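Local coordinates for protein lasso peptide isopeptidase AtxE2 (Asticcacaulis excentricus, PDB 5TXC) that hydrolyses the isopeptide bond of the threaded lasso peptides astexin-2 and astexin-3, turning them into linear peptides, at residues Asn303-Trp308 / Tyr317-Glu322; Asp181-Tyr186 / Tyr231-Leu236; Val533-Ile538 / Trp586-Phe591. All coordinates share one frame; numbering follows the deposited sequence.

How the contacts relate
The three contacts share no strand or helix and do not touch one another. Contacts 1 and 2 each pair two neighbouring strands of a separate four-stranded antiparallel sheet, consistent with two blades of the propeller part. Contact 3 lies in the hydrolase part, across the chain's centre from contact 2, their centres about 54 Å apart. Contact 1 is the most buried, with apolar side chains on both sheet faces. Contact 2 is partly buried, and polar groups lie at both of its ends. Both are held by backbone hydrogen bonds. Contact 3 has no direct hydrogen bond between its segments: a helix meets a loop through rings and methyl groups.

Contact 1 (Asn303-Trp308 / Tyr317-Glu322); sequences NITRMW and YFLRRE
Y317 and W308 form an antiparallel hydrogen-bonded pair in a beta hairpin, the first two strands of a four-stranded sheet consistent with a propeller blade. Y317 N donates to W308 O at 2.8 Å, and Y317 O accepts from W308 N at 2.7 Å. F318 lies on the other face with M307, and the end of I304 reaches over its ring. F318 CG sits between the backbone N and the carbonyl carbon (chi1 60°), which lays the ring under I304. I304 CD1 stands over the ring centre, 3.6 Å from the F318 centroid, as a CH-pi contact. Cutting F318 back to an alanine would probably leave I304 CD1 without this support and open a gap beside Y332, whose ring meets the F318 ring. L319 faces a classic beta bulge formed by T305 and R306. L319 O accepts from T305 N at 2.8 Å, and L319 N donates to R306 O at 2.7 Å; the bonds from T305 OG1 and R306 N are weak. L319 CD2 meets the W308 ring edge in its plane, 3.8 Å from W308 CH2. R320 CB rests on N303 O, and R320 NH2 pairs with E299. R320 also makes a side-on salt bridge to E322, with NE and NH2 each 2.9 Å from OE2.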
loop_
_atom_site.group_PDB
_atom_site.type_symbol
_atom_site.label_atom_id
_atom_site.label_comp_id
_atom_site.label_asym_id
_atom_site.label_seq_id
_atom_site.Cartn_x
_atom_site.Cartn_y
_atom_site.Cartn_z
ATOM N N ASN A 303 -19.567 11.088 -0.062
ATOM C CA ASN A 303 -18.392 10.214 -0.006
ATOM C C ASN A 303 -17.367 10.693 1.016
ATOM O O ASN A 303 -16.174 10.817 0.732
ATOM C CB ASN A 303 -17.756 10.087 -1.389
ATOM C CG ASN A 303 -18.736 9.603 -2.425
ATOM O OD1 ASN A 303 -19.416 8.569 -2.252
ATOM N ND2 ASN A 303 -18.852 10.368 -3.495
ATOM N N ILE A 304 -17.845 10.982 2.222
ATOM C CA ILE A 304 -16.931 11.277 3.310
ATOM C C ILE A 304 -16.089 10.034 3.623
ATOM O O ILE A 304 -16.561 8.899 3.524
ATOM C CB ILE A 304 -17.761 11.761 4.512
ATOM C CG1 ILE A 304 -18.449 13.085 4.162
ATOM C CG2 ILE A 304 -16.917 11.890 5.764
ATOM C CD1 ILE A 304 -19.433 13.580 5.215
ATOM N N THR A 305 -14.826 10.239 3.998
ATOM C CA THR A 305 -14.002 9.117 4.430
ATOM C C THR A 305 -13.739 9.082 5.929
ATOM O O THR A 305 -13.434 8.008 6.462
ATOM C CB THR A 305 -12.655 9.115 3.687
ATOM O OG1 THR A 305 -12.017 10.407 3.803
ATOM C CG2 THR A 305 -12.879 8.790 2.236
ATOM N N ARG A 306 -13.882 10.201 6.623
ATOM C CA ARG A 306 -13.695 10.223 8.066
ATOM C C ARG A 306 -14.352 11.482 8.610
ATOM O O ARG A 306 -14.278 12.531 7.977
ATOM C CB ARG A 306 -12.200 10.173 8.457
ATOM C CG ARG A 306 -12.048 10.056 9.951
ATOM C CD ARG A 306 -10.801 9.365 10.409
ATOM N NE ARG A 306 -10.777 9.368 11.876
ATOM C CZ ARG A 306 -9.688 9.157 12.620
ATOM N NH1 ARG A 306 -8.511 8.920 12.031
ATOM N NH2 ARG A 306 -9.779 9.185 13.954
ATOM N N MET A 307 -14.972 11.383 9.784
ATOM C CA MET A 307 -15.607 12.540 10.395
ATOM C C MET A 307 -15.286 12.605 11.883
ATOM O O MET A 307 -15.090 11.576 12.527
ATOM C CB MET A 307 -17.128 12.509 10.199
ATOM C CG MET A 307 -17.843 11.420 10.980
ATOM S SD MET A 307 -19.642 11.572 10.820
ATOM C CE MET A 307 -19.921 11.173 9.085
ATOM N N TRP A 308 -15.277 13.831 12.427
ATOM C CA TRP A 308 -14.994 14.105 13.834
ATOM C C TRP A 308 -16.034 15.057 14.405
ATOM O O TRP A 308 -16.285 16.123 13.832
ATOM C CB TRP A 308 -13.630 14.755 14.032
ATOM C CG TRP A 308 -12.463 13.941 13.634
ATOM C CD1 TRP A 308 -11.695 13.150 14.450
ATOM C CD2 TRP A 308 -11.895 13.841 12.325
ATOM N NE1 TRP A 308 -10.684 12.568 13.723
ATOM C CE2 TRP A 308 -10.789 12.969 12.416
ATOM C CE3 TRP A 308 -12.220 14.393 11.082
ATOM C CZ2 TRP A 308 -10.003 12.640 11.307
ATOM C CZ3 TRP A 308 -11.438 14.059 9.976
ATOM C CH2 TRP A 308 -10.343 13.196 10.101
ATOM N N TYR A 317 -16.454 18.035 11.812
ATOM C CA TYR A 317 -15.409 18.109 10.792
ATOM C C TYR A 317 -15.398 16.811 9.995
ATOM O O TYR A 317 -15.595 15.736 10.568
ATOM C CB TYR A 317 -14.012 18.304 11.402
ATOM C CG TYR A 317 -13.879 19.426 12.404
ATOM C CD1 TYR A 317 -13.697 20.739 11.991
ATOM C CD2 TYR A 317 -13.891 19.163 13.768
ATOM C CE1 TYR A 317 -13.565 21.764 12.899
ATOM C CE2 TYR A 317 -13.766 20.180 14.693
ATOM C CZ TYR A 317 -13.604 21.485 14.257
ATOM O OH TYR A 317 -13.485 22.503 15.186
ATOM N N PHE A 318 -15.148 16.894 8.681
ATOM C CA PHE A 318 -14.983 15.650 7.940
ATOM C C PHE A 318 -13.993 15.787 6.789
ATOM O O PHE A 318 -13.766 16.862 6.218
ATOM C CB PHE A 318 -16.325 15.074 7.423
ATOM C CG PHE A 318 -17.084 15.977 6.487
ATOM C CD1 PHE A 318 -16.734 16.077 5.154
ATOM C CD2 PHE A 318 -18.170 16.711 6.948
ATOM C CE1 PHE A 318 -17.441 16.916 4.296
ATOM C CE2 PHE A 318 -18.876 17.549 6.107
ATOM C CZ PHE A 318 -18.512 17.651 4.776
ATOM N N LEU A 319 -13.466 14.630 6.426
ATOM C CA LEU A 319 -12.450 14.452 5.411
ATOM C C LEU A 319 -13.053 13.712 4.229
ATOM O O LEU A 319 -13.908 12.825 4.405
ATOM C CB LEU A 319 -11.306 13.645 6.003
ATOM C CG LEU A 319 -9.919 13.718 5.440
ATOM C CD1 LEU A 319 -9.542 15.184 5.262
ATOM C CD2 LEU A 319 -9.063 13.038 6.476
ATOM N N ARG A 320 -12.605 14.068 3.025
ATOM C CA ARG A 320 -13.013 13.328 1.842
ATOM C C ARG A 320 -12.024 13.576 0.715
ATOM O O ARG A 320 -11.115 14.406 0.820
ATOM C CB ARG A 320 -14.411 13.718 1.398
ATOM C CG ARG A 320 -14.472 15.037 0.675
ATOM C CD ARG A 320 -15.835 15.164 0.022
ATOM N NE ARG A 320 -15.868 16.243 -0.949
ATOM C CZ ARG A 320 -16.728 16.306 -1.955
ATOM N NH1 ARG A 320 -17.630 15.349 -2.125
ATOM N NH2 ARG A 320 -16.675 17.326 -2.796
ATOM N N ARG A 321 -12.241 12.837 -0.380
ATOM C CA ARG A 321 -11.519 12.995 -1.633
ATOM C C ARG A 321 -12.438 13.703 -2.612
ATOM O O ARG A 321 -13.641 13.436 -2.642
ATOM C CB ARG A 321 -11.074 11.647 -2.215
ATOM C CG ARG A 321 -10.118 10.884 -1.316
ATOM C CD ARG A 321 -9.821 9.496 -1.849
ATOM N NE ARG A 321 -8.911 8.780 -0.966
ATOM C CZ ARG A 321 -8.004 7.897 -1.375
ATOM N NH1 ARG A 321 -7.878 7.632 -2.672
ATOM N NH2 ARG A 321 -7.226 7.274 -0.494
ATOM N N GLU A 322 -11.890 14.656 -3.358
ATOM C CA GLU A 322 -12.708 15.431 -4.274
ATOM C C GLU A 322 -11.845 15.894 -5.438
ATOM O O GLU A 322 -10.654 15.578 -5.518
ATOM C CB GLU A 322 -13.367 16.605 -3.558
ATOM C CG GLU A 322 -12.412 17.558 -2.852
ATOM C CD GLU A 322 -13.152 18.748 -2.237
ATOM O OE1 GLU A 322 -12.665 19.888 -2.331
ATOM O OE2 GLU A 322 -14.247 18.538 -1.673
HETATM O O HOH W 1 -14.070 10.579 -0.586
#

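Contact 2 (Asp181-Tyr186 / Tyr231-Leu236); sequences DNTLIY and YQVLDL
I185 and V233 face each other as a non-hydrogen-bonded pair at the apolar centre, with I185 CB 4.4 Å from V233 CB. T183 extends this face. Its methyl, CG2, is roughly anti to the backbone N and lies 3.5 Å from V233 CG2. L184, on the other face, reaches L236 just past the strand end, L184 CD1 to L236 CD1 at 4.1 Å, beside W178 of the adjoining strand. Further along the L184 face, Y186 crosses Q232 obliquely. Y186 CD1 lies 3.5 Å from Q232 O, and its CZ and OH pass near Q232 CB. The ring and the Q232 amide are turned 77° apart, and Y186 OH is bound by D169. The backbones are tied by paired bonds between L184 and L234, and again between Y186 and Q232. In the first pair L234 N reaches L184 O at 2.8 Å. L236 N then bonds to N182 O, also at 2.8 Å, just before the strand that starts at T183. Polar groups lie at both ends, with T183 and D235 at this one. T183 OG1 bonds to D180 OD1, and D235 OD1 bonds to K237 N; each is held by a residue near it in sequence. The two strands are the inner pair of a four-stranded antiparallel sheet. This layout is consistent with a beta-propeller blade, as in the prolyl oligopeptidase family; helix 190-202 lies in the connection between its inner strands.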
loop_
_atom_site.group_PDB
_atom_site.type_symbol
_atom_site.label_atom_id
_atom_site.label_comp_id
_atom_site.label_asym_id
_atom_site.label_seq_id
_atom_site.Cartn_x
_atom_site.Cartn_y
_atom_site.Cartn_z
ATOM N N ASP A 181 -3.639 1.375 34.739
ATOM C CA ASP A 181 -2.211 1.657 34.625
ATOM C C ASP A 181 -1.337 0.452 34.920
ATOM O O ASP A 181 -0.125 0.523 34.695
ATOM C CB ASP A 181 -1.789 2.780 35.557
ATOM C CG ASP A 181 -2.201 4.132 35.068
ATOM O OD1 ASP A 181 -2.066 4.412 33.861
ATOM O OD2 ASP A 181 -2.642 4.946 35.906
ATOM N N ASN A 182 -1.909 -0.640 35.405
ATOM C CA ASN A 182 -1.142 -1.828 35.738
ATOM C C ASN A 182 -1.690 -3.090 35.101
ATOM O O ASN A 182 -1.188 -4.179 35.392
ATOM C CB ASN A 182 -1.091 -2.029 37.269
ATOM C CG ASN A 182 -0.175 -1.029 37.956
ATOM O OD1 ASN A 182 1.061 -1.152 37.906
ATOM N ND2 ASN A 182 -0.772 -0.018 38.584
ATOM N N THR A 183 -2.731 -2.991 34.289
ATOM C CA THR A 183 -3.368 -4.172 33.735
ATOM C C THR A 183 -3.419 -4.008 32.226
ATOM O O THR A 183 -3.690 -2.911 31.723
ATOM C CB THR A 183 -4.775 -4.343 34.318
ATOM O OG1 THR A 183 -4.743 -4.003 35.711
ATOM C CG2 THR A 183 -5.266 -5.757 34.172
ATOM N N LEU A 184 -3.104 -5.086 31.513
ATOM C CA LEU A 184 -3.106 -5.110 30.060
ATOM C C LEU A 184 -3.950 -6.276 29.608
ATOM O O LEU A 184 -3.817 -7.377 30.135
ATOM C CB LEU A 184 -1.697 -5.275 29.480
ATOM C CG LEU A 184 -0.720 -4.135 29.637
ATOM C CD1 LEU A 184 0.655 -4.603 29.260
ATOM C CD2 LEU A 184 -1.132 -2.997 28.764
ATOM N N ILE A 185 -4.787 -6.054 28.614
ATOM C CA ILE A 185 -5.495 -7.135 27.948
ATOM C C ILE A 185 -4.858 -7.272 26.570
ATOM O O ILE A 185 -4.406 -6.273 25.997
ATOM C CB ILE A 185 -7.014 -6.863 27.885
ATOM C CG1 ILE A 185 -7.752 -7.953 27.115
ATOM C CG2 ILE A 185 -7.300 -5.488 27.295
ATOM C CD1 ILE A 185 -9.269 -7.862 27.314
ATOM N N TYR A 186 -4.760 -8.507 26.071
ATOM C CA TYR A 186 -4.123 -8.771 24.785
ATOM C C TYR A 186 -4.844 -9.928 24.104
ATOM O O TYR A 186 -5.538 -10.724 24.749
ATOM C CB TYR A 186 -2.613 -9.040 24.936
ATOM C CG TYR A 186 -2.242 -10.329 25.661
ATOM C CD1 TYR A 186 -2.131 -10.354 27.044
ATOM C CD2 TYR A 186 -1.982 -11.506 24.963
ATOM C CE1 TYR A 186 -1.792 -11.508 27.716
ATOM C CE2 TYR A 186 -1.625 -12.669 25.631
ATOM C CZ TYR A 186 -1.535 -12.661 27.013
ATOM O OH TYR A 186 -1.199 -13.795 27.719
ATOM N N TYR A 231 -8.638 -13.888 24.514
ATOM C CA TYR A 231 -8.314 -12.653 25.212
ATOM C C TYR A 231 -7.919 -12.980 26.644
ATOM O O TYR A 231 -8.699 -13.585 27.385
ATOM C CB TYR A 231 -9.497 -11.685 25.164
ATOM C CG TYR A 231 -10.044 -11.487 23.769
ATOM C CD1 TYR A 231 -10.955 -12.389 23.222
ATOM C CD2 TYR A 231 -9.663 -10.389 23.003
ATOM C CE1 TYR A 231 -11.459 -12.207 21.936
ATOM C CE2 TYR A 231 -10.167 -10.193 21.720
ATOM C CZ TYR A 231 -11.059 -11.103 21.189
ATOM O OH TYR A 231 -11.548 -10.911 19.911
ATOM N N GLN A 232 -6.718 -12.556 27.026
ATOM C CA GLN A 232 -6.149 -12.755 28.346
ATOM C C GLN A 232 -5.722 -11.406 28.891
ATOM O O GLN A 232 -5.450 -10.479 28.128
ATOM C CB GLN A 232 -4.929 -13.702 28.305
ATOM C CG GLN A 232 -5.081 -14.982 29.139
ATOM C CD GLN A 232 -4.981 -16.226 28.298
ATOM O OE1 GLN A 232 -3.975 -16.443 27.627
ATOM N NE2 GLN A 232 -6.019 -17.050 28.321
ATOM N N VAL A 233 -5.656 -11.285 30.219
ATOM C CA VAL A 233 -5.193 -10.040 30.829
ATOM C C VAL A 233 -4.051 -10.337 31.783
ATOM O O VAL A 233 -4.041 -11.366 32.464
ATOM C CB VAL A 233 -6.325 -9.227 31.509
ATOM C CG1 VAL A 233 -7.626 -9.915 31.357
ATOM C CG2 VAL A 233 -6.009 -8.908 32.935
ATOM N N LEU A 234 -3.042 -9.476 31.742
ATOM C CA LEU A 234 -1.843 -9.587 32.552
ATOM C C LEU A 234 -1.850 -8.503 33.617
ATOM O O LEU A 234 -1.985 -7.320 33.305
ATOM C CB LEU A 234 -0.578 -9.432 31.701
ATOM C CG LEU A 234 0.692 -9.349 32.556
ATOM C CD1 LEU A 234 0.956 -10.719 33.162
ATOM C CD2 LEU A 234 1.928 -8.830 31.817
ATOM N N ASP A 235 -1.648 -8.906 34.862
ATOM C CA ASP A 235 -1.402 -7.967 35.948
ATOM C C ASP A 235 0.085 -7.681 35.991
ATOM O O ASP A 235 0.885 -8.583 36.253
ATOM C CB ASP A 235 -1.860 -8.556 37.281
ATOM C CG ASP A 235 -1.784 -7.560 38.426
ATOM O OD1 ASP A 235 -1.297 -6.417 38.244
ATOM O OD2 ASP A 235 -2.215 -7.950 39.532
ATOM N N LEU A 236 0.455 -6.428 35.774
ATOM C CA LEU A 236 1.868 -6.093 35.737
ATOM C C LEU A 236 2.495 -6.026 37.123
ATOM O O LEU A 236 3.721 -5.944 37.224
ATOM C CB LEU A 236 2.066 -4.769 35.006
ATOM C CG LEU A 236 1.776 -4.762 33.505
ATOM C CD1 LEU A 236 1.569 -3.336 33.010
ATOM C CD2 LEU A 236 2.892 -5.423 32.756
#

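Contact 3 (Val533-Ile538 / Trp586-Phe591); sequences VHFGLI and WAATSF
F535 and T589 bring the two backbones closest, with F535 CA 5.0 Å from T589 CA. V533 to I538 form the last turn and a half of helix 528-538. The facing segment curls through a helix-like bend at W586 to A588, where W586 O accepts from both T589 N and S590 N. S590 then caps the start of helix 591-594. No hydrogen bond joins the segments directly, so side chains carry the contact. F591 CG is anti to the carbonyl carbon (chi1 -70°), which turns the ring toward H534 and I538. The H534 and F591 side chains cross at about a right angle; the rings meet obliquely, planes at 80°, and H534 CD2 lies 3.6 Å from F591 CZ. I538 CD1 comes to the edge of the F591 ring, 3.9 Å from F591 CE1. I538 CB packs on A588 O at 3.5 Å; that oxygen accepts a hydrogen bond from N539 ND2. T589 CG2 touches the edge of the F535 ring, 3.7 Å from F535 CD2, and A588 CB lies 4.0 Å from F535 CE2. T553 links the two sides: its OG1 bonds to H534 ND1, and its O bonds to T589 OG1. Helix 528-538 follows the nucleophile S527 on its GxSxG elbow, the hallmark of the alpha/beta-hydrolase fold.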
loop_
_atom_site.group_PDB
_atom_site.type_symbol
_atom_site.label_atom_id
_atom_site.label_comp_id
_atom_site.label_asym_id
_atom_site.label_seq_id
_atom_site.Cartn_x
_atom_site.Cartn_y
_atom_site.Cartn_z
ATOM N N VAL A 533 1.041 -4.722 -17.035
ATOM C CA VAL A 533 2.242 -4.904 -17.847
ATOM C C VAL A 533 2.063 -6.055 -18.824
ATOM O O VAL A 533 2.273 -5.899 -20.032
ATOM C CB VAL A 533 3.473 -5.126 -16.964
ATOM C CG1 VAL A 533 4.655 -5.532 -17.843
ATOM C CG2 VAL A 533 3.786 -3.868 -16.204
ATOM N N HIS A 534 1.673 -7.233 -18.324
ATOM C CA HIS A 534 1.581 -8.393 -19.206
ATOM C C HIS A 534 0.549 -8.151 -20.303
ATOM O O HIS A 534 0.798 -8.437 -21.479
ATOM C CB HIS A 534 1.240 -9.650 -18.404
ATOM C CG HIS A 534 2.092 -9.856 -17.185
ATOM N ND1 HIS A 534 1.604 -10.434 -16.028
ATOM C CD2 HIS A 534 3.397 -9.579 -16.945
ATOM C CE1 HIS A 534 2.563 -10.473 -15.122
ATOM N NE2 HIS A 534 3.661 -9.963 -15.653
ATOM N N PHE A 535 -0.605 -7.589 -19.939
ATOM C CA PHE A 535 -1.621 -7.231 -20.932
ATOM C C PHE A 535 -1.108 -6.177 -21.911
ATOM O O PHE A 535 -1.412 -6.233 -23.110
ATOM C CB PHE A 535 -2.877 -6.718 -20.226
ATOM C CG PHE A 535 -4.062 -6.573 -21.122
ATOM C CD1 PHE A 535 -4.259 -5.415 -21.845
ATOM C CD2 PHE A 535 -4.998 -7.597 -21.236
ATOM C CE1 PHE A 535 -5.355 -5.282 -22.671
ATOM C CE2 PHE A 535 -6.087 -7.461 -22.055
ATOM C CZ PHE A 535 -6.273 -6.303 -22.768
ATOM N N GLY A 536 -0.387 -5.173 -21.409
ATOM C CA GLY A 536 0.081 -4.102 -22.271
ATOM C C GLY A 536 1.098 -4.544 -23.310
ATOM O O GLY A 536 1.097 -4.039 -24.434
ATOM N N LEU A 537 1.998 -5.464 -22.943
ATOM C CA LEU A 537 3.002 -5.983 -23.872
ATOM C C LEU A 537 2.375 -6.829 -24.985
ATOM O O LEU A 537 2.902 -6.856 -26.103
ATOM C CB LEU A 537 4.027 -6.817 -23.105
ATOM C CG LEU A 537 4.838 -6.039 -22.055
ATOM C CD1 LEU A 537 5.955 -6.851 -21.479
ATOM C CD2 LEU A 537 5.396 -4.775 -22.645
ATOM N N ILE A 538 1.265 -7.529 -24.691
ATOM C CA ILE A 538 0.607 -8.396 -25.666
ATOM C C ILE A 538 -0.270 -7.587 -26.614
ATOM O O ILE A 538 -0.332 -7.876 -27.814
ATOM C CB ILE A 538 -0.241 -9.480 -24.974
ATOM C CG1 ILE A 538 0.590 -10.402 -24.080
ATOM C CG2 ILE A 538 -0.950 -10.297 -26.001
ATOM C CD1 ILE A 538 1.910 -10.696 -24.631
ATOM N N TRP A 586 -7.262 -16.382 -21.674
ATOM C CA TRP A 586 -5.855 -16.340 -21.325
ATOM C C TRP A 586 -4.952 -15.924 -22.484
ATOM O O TRP A 586 -3.810 -15.533 -22.234
ATOM C CB TRP A 586 -5.417 -17.693 -20.759
ATOM C CG TRP A 586 -6.020 -18.000 -19.426
ATOM C CD1 TRP A 586 -6.868 -19.024 -19.114
ATOM C CD2 TRP A 586 -5.802 -17.278 -18.205
ATOM N NE1 TRP A 586 -7.184 -18.994 -17.778
ATOM C CE2 TRP A 586 -6.553 -17.927 -17.196
ATOM C CE3 TRP A 586 -5.046 -16.150 -17.868
ATOM C CZ2 TRP A 586 -6.576 -17.479 -15.871
ATOM C CZ3 TRP A 586 -5.072 -15.700 -16.547
ATOM C CH2 TRP A 586 -5.828 -16.374 -15.563
ATOM N N ALA A 587 -5.411 -16.002 -23.738
ATOM C CA ALA A 587 -4.559 -15.599 -24.858
ATOM C C ALA A 587 -4.226 -14.115 -24.820
ATOM O O ALA A 587 -3.255 -13.687 -25.456
ATOM C CB ALA A 587 -5.212 -15.943 -26.191
ATOM N N ALA A 588 -5.019 -13.314 -24.106
ATOM C CA ALA A 588 -4.761 -11.879 -24.046
ATOM C C ALA A 588 -3.577 -11.542 -23.161
ATOM O O ALA A 588 -3.098 -10.409 -23.215
ATOM C CB ALA A 588 -5.989 -11.128 -23.524
ATOM N N THR A 589 -3.135 -12.474 -22.315
ATOM C CA THR A 589 -2.120 -12.184 -21.304
ATOM C C THR A 589 -1.052 -13.245 -21.146
ATOM O O THR A 589 -0.033 -12.959 -20.512
ATOM C CB THR A 589 -2.762 -11.982 -19.927
ATOM O OG1 THR A 589 -3.357 -13.222 -19.503
ATOM C CG2 THR A 589 -3.799 -10.824 -19.940
ATOM N N SER A 590 -1.253 -14.465 -21.631
ATOM C CA SER A 590 -0.312 -15.539 -21.368
ATOM C C SER A 590 0.952 -15.351 -22.201
ATOM O O SER A 590 0.878 -15.088 -23.403
ATOM C CB SER A 590 -0.963 -16.880 -21.681
ATOM O OG SER A 590 0.020 -17.896 -21.683
ATOM N N PHE A 591 2.117 -15.443 -21.560
ATOM C CA PHE A 591 3.361 -15.389 -22.328
ATOM C C PHE A 591 3.691 -16.710 -22.985
ATOM O O PHE A 591 4.442 -16.724 -23.957
ATOM C CB PHE A 591 4.535 -14.991 -21.449
ATOM C CG PHE A 591 4.492 -13.583 -21.014
ATOM C CD1 PHE A 591 3.627 -12.693 -21.599
ATOM C CD2 PHE A 591 5.261 -13.156 -19.967
ATOM C CE1 PHE A 591 3.578 -11.382 -21.172
ATOM C CE2 PHE A 591 5.208 -11.845 -19.542
ATOM C CZ PHE A 591 4.375 -10.968 -20.140
#